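PDB 6CC2: cell division control protein 45 cdc45 putative, which probably acts in eukaryotic DNA replication as the Cdc45 partner of Mcm2-7 and GINS in the replicative helicase, and may undergo a regulatory conformational switch. Local coordinates for residues L436-F441 and L470-A475; K405-T410 and A447-Q452; T522-H525 and K531-K534; G418-E423 and R428-S433. One frame throughout, in Å; residues are numbered along the deposited sequence.

Contact 1 of 4, residues L436-F441 and L470-A475; sequences LLSIRF and LAVLDA
Segment 436-441, bearing Ser438 and Phe441, passes over the strand bearing Val472 and Leu473 almost at a right angle: the segment axes make 98° and come within 7.2 Å, and the nearest CA pair, Ser438 and Leu473, is 5.4 Å apart. What meets at the crossing is mostly methyl and methylene against carbonyl. CG1 of Val472 stands anti to its own backbone N (chi1 -174°), which brings the methyl against two carbonyl oxygens, 3.7 Å from Ser438 O and 3.7 Å from Phe441 O. Of the Phe441 side chain, CB is the atom that reaches this methyl, at 4.3 Å. Its ring turns off toward Thr410 and Leu450, and carries Leu437 O in its plane at the edge.

One turn back, Ser438 CB rests 3.4 Å from Leu473 O, and Ser438 OG lies 3.7 Å from Leu473 CB. That hydroxyl does not bond to the strand: its main partner is Asp434 O, just before the helix, so toward the strand it makes only van der Waals contact. All four touching residues are buried. Strands 427-432 and 468-474 are parallel neighbours, and helices 435-441 and 444-462 lie between them in sequence. The short helix 435-441 thus belongs to the helical connection of a beta-alpha-beta crossover, packed across its second strand.

Contact 2 of 4, residues K405-T410 and A447-Q452; sequences KNLVET and ALQLAQ
The flat group that matters between Leu407 and Leu450 is the peptide joining Gln449 to Leu450. One face of it is covered by CD2 of Leu407, which is 3.8 Å from Gln449 O; CD1 of Leu407 lies further out, at 4.2 Å from that oxygen. The same CD2 touches Leu450 CA at 3.7 Å, so the leucine presses on backbone as much as on side chains. The carboxamide of Gln449 stays aside from this: its NE2 is hydrogen-bonded to Asp368 and to the carbonyl of Tyr445, and of the Gln449 side chain, CB is the part that approaches Leu407.

Leu450 answers with both branches. With CG anti to the backbone N (chi1 -179°), it directs CD1 to Leu407 CD2 at 4.2 Å and CD2 to Thr410 CG2 at 4.1 Å. The Thr410 and Leu450 side chains meet nearly perpendicular. Thr410 presents its methyl while its hydroxyl is engaged in its own helix: OG1 donates to Asn406 O at 3.0 Å, while Thr410 N reaches that oxygen from the other face of its plane.

The axes of the two segments, taken from helices 393-417 and 444-462, lie 10.0 Å apart at 61°, with the end of Leu407 placed between the two backbones. Phe441 of helix 435-441 adjoins both Thr410 and Leu450. Since Thr410 OG1 and Gln449 NE2 bond to other partners, cohesion between the segments rests on apolar, non-directional contact, with Leu407 contributing the greatest buried area.

Contact 3 of 4, residues T522-H525 and K531-K534; sequences TEIH and KYKK. With EDO (1,2-ethanediol), chain D; EDO (1,2-ethanediol), chain G.
His525 N donates a 2.8 Å hydrogen bond to O1 of an ethanediol (chain D), with an N-H...O angle of 161°, and this small molecule then reaches over Ile524 toward Tyr532. The two residues belong to a beta-alpha unit at the end of the chain: strand 519-525 of the mixed sheet runs through a short loop into helix 529-537, which folds back over the sheet. The diol, probably from the crystallisation liquor, puts its C2 3.4 Å from Ile524 CB, filling in beside the strand-helix contact rather than forming it.

That contact is made by Ile524 and Tyr532, whose side chains run about perpendicular to one another. In Ile524, CG1 sits between the backbone N and the carbonyl carbon (chi1 65°), and the branch ends with CD1 3.8 Å from Tyr532 CB. The other methyl, CG2, approaches Tyr532 CD1 at 4.0 Å, obliquely to the ring. Two branches of a single isoleucine therefore brace the root and one flank of the tyrosine. Farther along, Thr522 CG2 comes only loosely up to the phenol oxygen; its hydroxyl is bonded to the carbonyl of Ser511. Phe501 of helix 494-508 and Ile482 of the adjacent strand also line the tyrosine.

On the other side of the strand, Glu523 is bound to Lys477 and Thr479. A second ethanediol (chain G) donates from O1 to Glu523 O at 3.1 Å, and its C1 stands over the centre of the His525 imidazole, 3.3 Å above the plane.

Contact 4 of 4, residues G418-E423 and R428-S433; sequences GSCFNE and RFCSVS. With EDO (1,2-ethanediol), chain C.
Phe421 and Phe429 exchange two backbone hydrogen bonds. Phe421 N donates to Phe429 O at 2.8 Å (160°). Phe429 N returns to Phe421 O at 2.9 Å (162°). At the next hydrogen-bonded pair a single, longer bond is found, Ser431 N to Ser419 O at 3.3 Å. Between these pairs, Cys420 and Cys430 form a non-hydrogen-bonded pair with CA atoms just 4.0 Å apart. A disulfide joins these cysteines in the crystal. Cys420 has two conformers, however, and in the one described here its SG is 4.2 Å from Cys430 SG, beyond bonding distance.

The two strands make a beta hairpin, with 419-423 at the margin of the mixed sheet. On the face carrying the phenylalanines, Phe429 extends to Leu536 and Lys533 of helix 529-537. On the cysteine face, the extended side chain of Arg428 gives NE to O2 of an ethanediol at 2.8 Å (166°), near the guanidinium plane. One water then joins Arg428 NH2, Asn422 ND2 and that same O2, tying both strands together through solvent. Farther out, Arg428 NH2 also bonds to the carbonyl of Lys464 and NH1 weakly to Ser459, while Asn422 is held by Asn425 in the turn. Strand 468-474 flanks the hairpin through backbone bonds from Ile469 and Ala471 to Cys430.

How the contacts relate
Contacts 1, 3 and 4 each include strands of one mixed sheet; contact 2 joins helices beside it. Contact 4 forms the outer hairpin and bonds directly to the strand of contact 1: Ala471 N lies 2.8 Å from Cys430 O, and Ala471 O lies 2.8 Å from Val432 N. Contact 2 joins helix 444-462, which also lies on the sheet, to helix 393-417; its centre is 12 Å from that of contact 1, and Phe441 touches both helices. Contact 3 packs against the phenylalanine face of contact 4, where Lys533 CG comes within 3.7 Å of Phe429 CZ. It does not touch contact 2, whose nearest atoms are about 8 Å away. The bound ethanediols lie at contacts 3 and 4.

Contact 1 of 4, residues L436-F441 and L470-A475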
loop_
_atom_site.group_PDB
_atom_site.type_symbol
_atom_site.label_atom_id
_atom_site.label_comp_id
_atom_site.label_asym_id
_atom_site.label_seq_id
_atom_site.Cartn_x
_atom_site.Cartn_y
_atom_site.Cartn_z
ATOM N N LEU A 436 -8.971 -0.381 -28.461
ATOM C CA LEU A 436 -9.724 -0.941 -27.340
ATOM C C LEU A 436 -9.031 -0.686 -26.005
ATOM O O LEU A 436 -9.670 -0.238 -25.042
ATOM C CB LEU A 436 -9.932 -2.442 -27.553
ATOM C CG LEU A 436 -10.564 -3.210 -26.392
ATOM C CD1 LEU A 436 -11.944 -2.666 -26.052
ATOM C CD2 LEU A 436 -10.641 -4.697 -26.720
ATOM N N LEU A 437 -7.736 -1.002 -25.907
ATOM C CA LEU A 437 -7.037 -0.823 -24.642
ATOM C C LEU A 437 -6.972 0.649 -24.255
ATOM O O LEU A 437 -7.095 0.994 -23.076
ATOM C CB LEU A 437 -5.628 -1.401 -24.721
ATOM C CG LEU A 437 -5.485 -2.896 -24.976
ATOM C CD1 LEU A 437 -4.012 -3.283 -24.876
ATOM C CD2 LEU A 437 -6.324 -3.711 -24.016
ATOM N N SER A 438 -6.796 1.530 -25.242
ATOM C CA SER A 438 -6.627 2.954 -24.965
ATOM C C SER A 438 -7.888 3.534 -24.344
ATOM O O SER A 438 -7.823 4.278 -23.361
ATOM C CB SER A 438 -6.290 3.698 -26.268
ATOM O OG SER A 438 -5.004 3.337 -26.732
ATOM N N ILE A 439 -9.046 3.209 -24.914
ATOM C CA ILE A 439 -10.294 3.777 -24.417
ATOM C C ILE A 439 -10.530 3.329 -22.983
ATOM O O ILE A 439 -11.107 4.071 -22.186
ATOM C CB ILE A 439 -11.461 3.388 -25.352
ATOM C CG1 ILE A 439 -12.513 4.493 -25.386
ATOM C CG2 ILE A 439 -12.093 2.084 -24.912
ATOM C CD1 ILE A 439 -12.103 5.690 -26.234
ATOM N N ARG A 440 -10.045 2.139 -22.615
ATOM C CA ARG A 440 -10.265 1.609 -21.273
ATOM C C ARG A 440 -9.330 2.192 -20.216
ATOM O O ARG A 440 -9.673 2.177 -19.028
ATOM C CB ARG A 440 -10.099 0.091 -21.283
ATOM C CG ARG A 440 -11.178 -0.642 -22.083
ATOM C CD ARG A 440 -10.797 -2.103 -22.277
ATOM N NE ARG A 440 -10.336 -2.704 -21.031
ATOM C CZ ARG A 440 -9.705 -3.869 -20.946
ATOM N NH1 ARG A 440 -9.454 -4.573 -22.042
ATOM N NH2 ARG A 440 -9.322 -4.328 -19.761
ATOM N N PHE A 441 -8.170 2.703 -20.609
ATOM C CA PHE A 441 -7.183 3.169 -19.641
ATOM C C PHE A 441 -6.742 4.610 -19.865
ATOM O O PHE A 441 -5.747 5.037 -19.278
ATOM C CB PHE A 441 -5.965 2.238 -19.648
ATOM C CG PHE A 441 -6.225 0.928 -18.995
ATOM C CD1 PHE A 441 -6.072 0.783 -17.617
ATOM C CD2 PHE A 441 -6.666 -0.166 -19.743
ATOM C CE1 PHE A 441 -6.346 -0.427 -16.998
ATOM C CE2 PHE A 441 -6.927 -1.377 -19.122
ATOM C CZ PHE A 441 -6.769 -1.503 -17.755
ATOM N N LEU A 470 4.093 5.430 -18.508
ATOM C CA LEU A 470 3.075 4.847 -19.368
ATOM C C LEU A 470 2.356 5.968 -20.097
ATOM O O LEU A 470 1.914 6.930 -19.461
ATOM C CB LEU A 470 2.072 4.045 -18.523
ATOM C CG LEU A 470 0.852 3.524 -19.288
ATOM C CD1 LEU A 470 1.216 2.469 -20.248
ATOM C CD2 LEU A 470 -0.178 3.010 -18.261
ATOM N N ALA A 471 2.279 5.852 -21.416
ATOM C CA ALA A 471 1.531 6.787 -22.261
ATOM C C ALA A 471 0.343 6.073 -22.886
ATOM O O ALA A 471 0.523 5.062 -23.578
ATOM C CB ALA A 471 2.428 7.350 -23.358
ATOM N N VAL A 472 -0.858 6.607 -22.672
ATOM C CA VAL A 472 -2.081 6.012 -23.193
ATOM C C VAL A 472 -2.788 7.007 -24.086
ATOM O O VAL A 472 -3.042 8.147 -23.670
ATOM C CB VAL A 472 -3.021 5.543 -22.060
ATOM C CG1 VAL A 472 -4.231 4.778 -22.661
ATOM C CG2 VAL A 472 -2.261 4.684 -21.043
ATOM N N LEU A 473 -3.133 6.562 -25.298
ATOM C CA LEU A 473 -3.812 7.424 -26.248
ATOM C C LEU A 473 -5.197 7.793 -25.743
ATOM O O LEU A 473 -5.979 6.929 -25.360
ATOM C CB LEU A 473 -3.913 6.717 -27.603
ATOM C CG LEU A 473 -4.690 7.473 -28.676
ATOM C CD1 LEU A 473 -3.982 8.749 -29.090
ATOM C CD2 LEU A 473 -4.937 6.576 -29.882
ATOM N N ASP A 474 -5.495 9.090 -25.746
ATOM C CA ASP A 474 -6.844 9.618 -25.584
ATOM C C ASP A 474 -7.220 10.144 -26.961
ATOM O O ASP A 474 -6.922 11.291 -27.309
ATOM C CB ASP A 474 -6.899 10.704 -24.514
ATOM C CG ASP A 474 -8.308 11.186 -24.253
ATOM O OD1 ASP A 474 -9.162 11.111 -25.168
ATOM O OD2 ASP A 474 -8.559 11.654 -23.125
ATOM N N ALA A 475 -7.865 9.285 -27.758
ATOM C CA ALA A 475 -8.066 9.589 -29.168
ATOM C C ALA A 475 -9.029 10.749 -29.364
ATOM O O ALA A 475 -8.878 11.519 -30.319
ATOM C CB ALA A 475 -8.589 8.354 -29.898
#

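Contact 2 of 4, residues K405-T410 and A447-Q452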
loop_
_atom_site.group_PDB
_atom_site.type_symbol
_atom_site.label_atom_id
_atom_site.label_comp_id
_atom_site.label_asym_id
_atom_site.label_seq_id
_atom_site.Cartn_x
_atom_site.Cartn_y
_atom_site.Cartn_z
ATOM N N LYS A 405 -8.196 -8.758 -12.129
ATOM C CA LYS A 405 -8.512 -9.467 -13.365
ATOM C C LYS A 405 -8.327 -8.557 -14.575
ATOM O O LYS A 405 -7.802 -8.983 -15.607
ATOM C CB LYS A 405 -9.933 -10.013 -13.303
ATOM C CG LYS A 405 -10.045 -11.199 -12.335
ATOM C CD LYS A 405 -11.489 -11.595 -12.058
ATOM C CE LYS A 405 -12.107 -12.323 -13.205
ATOM N NZ LYS A 405 -13.423 -12.904 -12.805
ATOM N N ASN A 406 -8.750 -7.297 -14.457
ATOM C CA ASN A 406 -8.615 -6.357 -15.563
ATOM C C ASN A 406 -7.153 -6.000 -15.815
ATOM O O ASN A 406 -6.706 -5.951 -16.974
ATOM C CB ASN A 406 -9.428 -5.098 -15.265
ATOM C CG ASN A 406 -9.413 -4.116 -16.408
ATOM O OD1 ASN A 406 -9.279 -4.499 -17.570
ATOM N ND2 ASN A 406 -9.546 -2.834 -16.084
ATOM N N LEU A 407 -6.402 -5.733 -14.747
ATOM C CA LEU A 407 -5.017 -5.289 -14.894
ATOM C C LEU A 407 -4.127 -6.400 -15.443
ATOM O O LEU A 407 -3.322 -6.167 -16.354
ATOM C CB LEU A 407 -4.489 -4.794 -13.555
ATOM C CG LEU A 407 -5.136 -3.516 -13.055
ATOM C CD1 LEU A 407 -4.769 -3.278 -11.597
ATOM C CD2 LEU A 407 -4.707 -2.339 -13.936
ATOM N N VAL A 408 -4.251 -7.617 -14.899
ATOM C CA VAL A 408 -3.418 -8.728 -15.363
ATOM C C VAL A 408 -3.703 -9.027 -16.827
ATOM O O VAL A 408 -2.782 -9.184 -17.643
ATOM C CB VAL A 408 -3.632 -9.966 -14.471
ATOM C CG1 VAL A 408 -3.034 -11.221 -15.150
ATOM C CG2 VAL A 408 -3.018 -9.753 -13.128
ATOM N N GLU A 409 -4.986 -9.080 -17.195
ATOM C CA GLU A 409 -5.337 -9.357 -18.585
ATOM C C GLU A 409 -4.727 -8.319 -19.525
ATOM O O GLU A 409 -4.078 -8.663 -20.524
ATOM C CB GLU A 409 -6.856 -9.395 -18.741
ATOM C CG GLU A 409 -7.327 -9.611 -20.182
ATOM C CD GLU A 409 -8.838 -9.644 -20.302
ATOM O OE1 GLU A 409 -9.402 -10.755 -20.384
ATOM O OE2 GLU A 409 -9.459 -8.558 -20.301
ATOM N N THR A 410 -4.954 -7.026 -19.240
ATOM C CA THR A 410 -4.385 -5.987 -20.092
ATOM C C THR A 410 -2.861 -6.016 -20.034
ATOM O O THR A 410 -2.185 -5.891 -21.067
ATOM C CB THR A 410 -4.900 -4.616 -19.634
ATOM O OG1 THR A 410 -6.331 -4.597 -19.652
ATOM C CG2 THR A 410 -4.370 -3.494 -20.533
ATOM N N ALA A 447 -5.197 4.700 -15.749
ATOM C CA ALA A 447 -3.821 4.628 -16.224
ATOM C C ALA A 447 -2.848 4.455 -15.068
ATOM O O ALA A 447 -1.883 3.709 -15.188
ATOM C CB ALA A 447 -3.478 5.875 -17.042
ATOM N N LEU A 448 -3.096 5.149 -13.939
ATOM C CA LEU A 448 -2.207 5.032 -12.783
ATOM C C LEU A 448 -2.178 3.594 -12.275
ATOM O O LEU A 448 -1.115 3.065 -11.929
ATOM C CB LEU A 448 -2.658 5.970 -11.677
ATOM C CG LEU A 448 -2.277 7.446 -11.804
ATOM C CD1 LEU A 448 -3.199 8.334 -10.969
ATOM C CD2 LEU A 448 -0.821 7.629 -11.392
ATOM N N GLN A 449 -3.342 2.938 -12.248
ATOM C CA GLN A 449 -3.372 1.554 -11.780
ATOM C C GLN A 449 -2.615 0.643 -12.722
ATOM O O GLN A 449 -1.920 -0.279 -12.285
ATOM C CB GLN A 449 -4.824 1.083 -11.632
ATOM C CG GLN A 449 -5.580 1.808 -10.553
ATOM C CD GLN A 449 -6.974 1.292 -10.436
ATOM O OE1 GLN A 449 -7.197 0.154 -10.022
ATOM N NE2 GLN A 449 -7.927 2.113 -10.811
ATOM N N LEU A 450 -2.757 0.875 -14.031
ATOM C CA LEU A 450 -2.043 0.050 -14.999
ATOM C C LEU A 450 -0.549 0.288 -14.924
ATOM O O LEU A 450 0.241 -0.658 -14.987
ATOM C CB LEU A 450 -2.592 0.328 -16.404
ATOM C CG LEU A 450 -1.957 -0.497 -17.524
ATOM C CD1 LEU A 450 -2.139 -1.992 -17.241
ATOM C CD2 LEU A 450 -2.585 -0.152 -18.866
ATOM N N ALA A 451 -0.130 1.552 -14.765
ATOM C CA ALA A 451 1.297 1.839 -14.647
ATOM C C ALA A 451 1.902 1.127 -13.438
ATOM O O ALA A 451 3.018 0.602 -13.521
ATOM C CB ALA A 451 1.532 3.340 -14.533
ATOM N N GLN A 452 1.192 1.137 -12.301
ATOM C CA GLN A 452 1.674 0.458 -11.102
ATOM C C GLN A 452 1.813 -1.033 -11.339
ATOM O O GLN A 452 2.811 -1.648 -10.942
ATOM C CB GLN A 452 0.737 0.721 -9.931
ATOM C CG GLN A 452 1.126 -0.024 -8.662
ATOM C CD GLN A 452 0.345 0.454 -7.448
ATOM O OE1 GLN A 452 -0.384 1.444 -7.513
ATOM N NE2 GLN A 452 0.498 -0.250 -6.337
#

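Contact 3 of 4, residues T522-H525 and K531-K534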
loop_
_atom_site.group_PDB
_atom_site.type_symbol
_atom_site.label_atom_id
_atom_site.label_comp_id
_atom_site.label_asym_id
_atom_site.label_seq_id
_atom_site.Cartn_x
_atom_site.Cartn_y
_atom_site.Cartn_z
ATOM N N THR A 522 0.745 13.764 -16.493
ATOM C CA THR A 522 0.747 14.899 -17.411
ATOM C C THR A 522 0.059 14.440 -18.691
ATOM O O THR A 522 -0.528 13.359 -18.749
ATOM C CB THR A 522 2.171 15.441 -17.639
ATOM O OG1 THR A 522 2.096 16.632 -18.455
ATOM C CG2 THR A 522 3.060 14.433 -18.324
ATOM N N GLU A 523 0.119 15.266 -19.731
ATOM C CA GLU A 523 -0.581 14.982 -20.980
ATOM C C GLU A 523 0.137 15.718 -22.098
ATOM O O GLU A 523 0.578 16.845 -21.916
ATOM C CB GLU A 523 -2.039 15.438 -20.871
ATOM C CG GLU A 523 -2.924 15.042 -22.030
ATOM C CD GLU A 523 -4.389 15.350 -21.760
ATOM O OE1 GLU A 523 -4.667 16.338 -21.048
ATOM O OE2 GLU A 523 -5.262 14.595 -22.244
ATOM N N ILE A 524 0.256 15.063 -23.251
ATOM C CA ILE A 524 0.910 15.655 -24.403
ATOM C C ILE A 524 -0.012 15.565 -25.606
ATOM O O ILE A 524 -0.909 14.719 -25.672
ATOM C CB ILE A 524 2.255 14.963 -24.717
ATOM C CG1 ILE A 524 2.013 13.497 -25.132
ATOM C CG2 ILE A 524 3.171 15.001 -23.514
ATOM C CD1 ILE A 524 3.260 12.808 -25.639
ATOM N N HIS A 525 0.233 16.443 -26.590
ATOM C CA HIS A 525 -0.406 16.288 -27.888
ATOM C C HIS A 525 0.080 14.989 -28.532
ATOM O O HIS A 525 1.264 14.647 -28.448
ATOM C CB HIS A 525 -0.085 17.456 -28.803
ATOM C CG HIS A 525 -0.626 18.766 -28.315
ATOM N ND1 HIS A 525 -1.977 19.040 -28.267
ATOM C CD2 HIS A 525 0.001 19.871 -27.850
ATOM C CE1 HIS A 525 -2.160 20.258 -27.784
ATOM N NE2 HIS A 525 -0.975 20.783 -27.523
ATOM N N LYS A 531 8.798 13.721 -29.743
ATOM C CA LYS A 531 9.410 14.887 -29.121
ATOM C C LYS A 531 9.492 14.712 -27.608
ATOM O O LYS A 531 10.536 14.979 -26.982
ATOM C CB LYS A 531 8.603 16.136 -29.480
ATOM C CG LYS A 531 9.118 17.420 -28.870
ATOM C CD LYS A 531 8.199 18.588 -29.227
ATOM C CE LYS A 531 8.736 19.903 -28.682
ATOM N NZ LYS A 531 7.827 21.033 -28.994
ATOM N N TYR A 532 8.397 14.270 -26.998
ATOM C CA TYR A 532 8.375 14.050 -25.552
ATOM C C TYR A 532 9.334 12.948 -25.124
ATOM O O TYR A 532 10.039 13.080 -24.112
ATOM C CB TYR A 532 6.961 13.710 -25.105
ATOM C CG TYR A 532 6.895 13.376 -23.641
ATOM C CD1 TYR A 532 7.002 14.376 -22.684
ATOM C CD2 TYR A 532 6.791 12.072 -23.203
ATOM C CE1 TYR A 532 6.978 14.080 -21.353
ATOM C CE2 TYR A 532 6.759 11.772 -21.869
ATOM C CZ TYR A 532 6.854 12.783 -20.944
ATOM O OH TYR A 532 6.847 12.483 -19.615
ATOM N N LYS A 533 9.384 11.840 -25.871
ATOM C CA LYS A 533 10.303 10.775 -25.496
ATOM C C LYS A 533 11.745 11.262 -25.559
ATOM O O LYS A 533 12.562 10.911 -24.690
ATOM C CB LYS A 533 10.092 9.562 -26.416
ATOM C CG LYS A 533 8.775 8.815 -26.116
ATOM C CD LYS A 533 8.321 7.949 -27.309
ATOM C CE LYS A 533 9.020 6.635 -27.349
ATOM N NZ LYS A 533 8.572 5.801 -28.537
ATOM N N LYS A 534 12.077 12.073 -26.569
ATOM C CA LYS A 534 13.438 12.592 -26.684
ATOM C C LYS A 534 13.767 13.534 -25.531
ATOM O O LYS A 534 14.883 13.498 -24.998
ATOM C CB LYS A 534 13.631 13.298 -28.028
ATOM C CG LYS A 534 13.579 12.351 -29.225
ATOM C CD LYS A 534 13.886 13.071 -30.540
ATOM C CE LYS A 534 12.857 14.155 -30.844
ATOM N NZ LYS A 534 12.933 14.634 -32.254
HETATM C C1 EDO D . 3.741 18.557 -26.043
HETATM O O1 EDO D . 2.394 18.171 -26.259
HETATM C C2 EDO D . 4.485 17.327 -25.591
HETATM O O2 EDO D . 5.821 17.536 -25.647
HETATM C C1 EDO G . -1.564 19.232 -24.563
HETATM O O1 EDO G . -0.709 19.271 -23.415
HETATM C C2 EDO G . -2.893 18.588 -24.200
HETATM O O2 EDO G . -3.496 19.293 -23.114
#

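Contact 4 of 4, residues G418-E423 and R428-S433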
loop_
_atom_site.group_PDB
_atom_site.type_symbol
_atom_site.label_atom_id
_atom_site.label_comp_id
_atom_site.label_asym_id
_atom_site.label_seq_id
_atom_site.Cartn_x
_atom_site.Cartn_y
_atom_site.Cartn_z
ATOM N N GLY A 418 2.940 -4.581 -26.545
ATOM C CA GLY A 418 3.104 -3.143 -26.443
ATOM C C GLY A 418 4.496 -2.673 -26.824
ATOM O O GLY A 418 5.452 -3.436 -26.974
ATOM N N SER A 419 4.596 -1.356 -26.994
ATOM C CA SER A 419 5.871 -0.704 -27.286
ATOM C C SER A 419 6.493 -0.280 -25.956
ATOM O O SER A 419 6.433 0.878 -25.546
ATOM C CB SER A 419 5.660 0.485 -28.213
ATOM O OG SER A 419 4.739 0.172 -29.242
ATOM N N CYS A 420 7.125 -1.242 -25.297
ATOM C CA CYS A 420 7.733 -1.040 -23.985
ATOM C C CYS A 420 9.245 -1.191 -24.084
ATOM O O CYS A 420 9.745 -2.176 -24.644
ATOM C CB CYS A 420 7.167 -2.032 -22.970
ATOM S SG CYS A 420 7.497 -1.598 -21.245
ATOM N N PHE A 421 9.969 -0.208 -23.556
ATOM C CA PHE A 421 11.422 -0.199 -23.629
ATOM C C PHE A 421 12.033 0.193 -22.288
ATOM O O PHE A 421 11.407 0.871 -21.473
ATOM C CB PHE A 421 11.934 0.772 -24.689
ATOM C CG PHE A 421 11.376 0.528 -26.060
ATOM C CD1 PHE A 421 11.979 -0.384 -26.912
ATOM C CD2 PHE A 421 10.255 1.215 -26.502
ATOM C CE1 PHE A 421 11.470 -0.612 -28.178
ATOM C CE2 PHE A 421 9.744 0.991 -27.768
ATOM C CZ PHE A 421 10.352 0.075 -28.604
ATOM N N ASN A 422 13.285 -0.235 -22.078
ATOM C CA ASN A 422 14.091 0.196 -20.922
ATOM C C ASN A 422 15.047 1.275 -21.415
ATOM O O ASN A 422 15.922 1.033 -22.247
ATOM C CB ASN A 422 14.829 -0.995 -20.306
ATOM C CG ASN A 422 15.825 -0.598 -19.231
ATOM O OD1 ASN A 422 16.169 0.570 -19.067
ATOM N ND2 ASN A 422 16.312 -1.596 -18.500
ATOM N N GLU A 423 14.846 2.501 -20.944
ATOM C CA GLU A 423 15.635 3.634 -21.397
ATOM C C GLU A 423 16.743 3.861 -20.380
ATOM O O GLU A 423 16.502 4.389 -19.294
ATOM C CB GLU A 423 14.755 4.867 -21.578
ATOM C CG GLU A 423 13.721 4.690 -22.685
ATOM C CD GLU A 423 14.364 4.424 -24.051
ATOM O OE1 GLU A 423 15.449 4.964 -24.322
ATOM O OE2 GLU A 423 13.780 3.658 -24.838
ATOM N N ARG A 428 11.378 2.504 -17.432
ATOM C CA ARG A 428 10.730 1.816 -18.533
ATOM C C ARG A 428 9.666 2.749 -19.097
ATOM O O ARG A 428 9.054 3.523 -18.359
ATOM C CB ARG A 428 10.090 0.505 -18.120
ATOM C CG ARG A 428 11.092 -0.525 -17.714
ATOM C CD ARG A 428 10.433 -1.888 -17.535
ATOM N NE ARG A 428 11.504 -2.855 -17.327
ATOM C CZ ARG A 428 11.980 -3.224 -16.145
ATOM N NH1 ARG A 428 11.423 -2.789 -15.027
ATOM N NH2 ARG A 428 12.993 -4.070 -16.091
ATOM N N PHE A 429 9.495 2.701 -20.405
ATOM C CA PHE A 429 8.529 3.550 -21.097
ATOM C C PHE A 429 7.684 2.641 -21.971
ATOM O O PHE A 429 8.226 1.807 -22.708
ATOM C CB PHE A 429 9.210 4.613 -21.978
ATOM C CG PHE A 429 8.251 5.603 -22.550
ATOM C CD1 PHE A 429 7.471 5.274 -23.656
ATOM C CD2 PHE A 429 8.118 6.848 -21.995
ATOM C CE1 PHE A 429 6.561 6.208 -24.174
ATOM C CE2 PHE A 429 7.204 7.768 -22.493
ATOM C CZ PHE A 429 6.421 7.429 -23.575
ATOM N N CYS A 430 6.364 2.813 -21.891
ATOM C CA CYS A 430 5.450 2.039 -22.710
ATOM C C CYS A 430 4.365 2.971 -23.228
ATOM O O CYS A 430 3.846 3.786 -22.474
ATOM C CB CYS A 430 4.810 0.921 -21.924
ATOM S SG CYS A 430 3.969 -0.240 -23.008
ATOM N N SER A 431 4.024 2.842 -24.501
ATOM C CA SER A 431 2.954 3.641 -25.083
ATOM C C SER A 431 1.918 2.717 -25.703
ATOM O O SER A 431 2.260 1.699 -26.299
ATOM C CB SER A 431 3.477 4.650 -26.127
ATOM O OG SER A 431 4.011 4.043 -27.253
ATOM N N VAL A 432 0.658 3.077 -25.522
ATOM C CA VAL A 432 -0.489 2.288 -25.939
ATOM C C VAL A 432 -1.336 3.178 -26.817
ATOM O O VAL A 432 -1.798 4.238 -26.363
ATOM C CB VAL A 432 -1.309 1.797 -24.726
ATOM C CG1 VAL A 432 -2.508 0.998 -25.199
ATOM C CG2 VAL A 432 -0.439 0.980 -23.795
ATOM N N SER A 433 -1.537 2.762 -28.079
ATOM C CA SER A 433 -2.438 3.488 -28.957
ATOM C C SER A 433 -3.364 2.539 -29.699
ATOM O O SER A 433 -3.841 2.842 -30.784
ATOM C CB SER A 433 -1.676 4.384 -29.927
ATOM O OG SER A 433 -0.747 3.637 -30.664
HETATM C C1 EDO C . 10.428 -2.884 -21.033
HETATM O O1 EDO C . 9.539 -3.911 -20.539
HETATM C C2 EDO C . 11.868 -3.399 -21.089
HETATM O O2 EDO C . 12.311 -3.813 -19.795
HETATM O O HOH W 1 6.827 3.771 -27.131
HETATM O O HOH W 2 14.823 -4.374 -18.480
#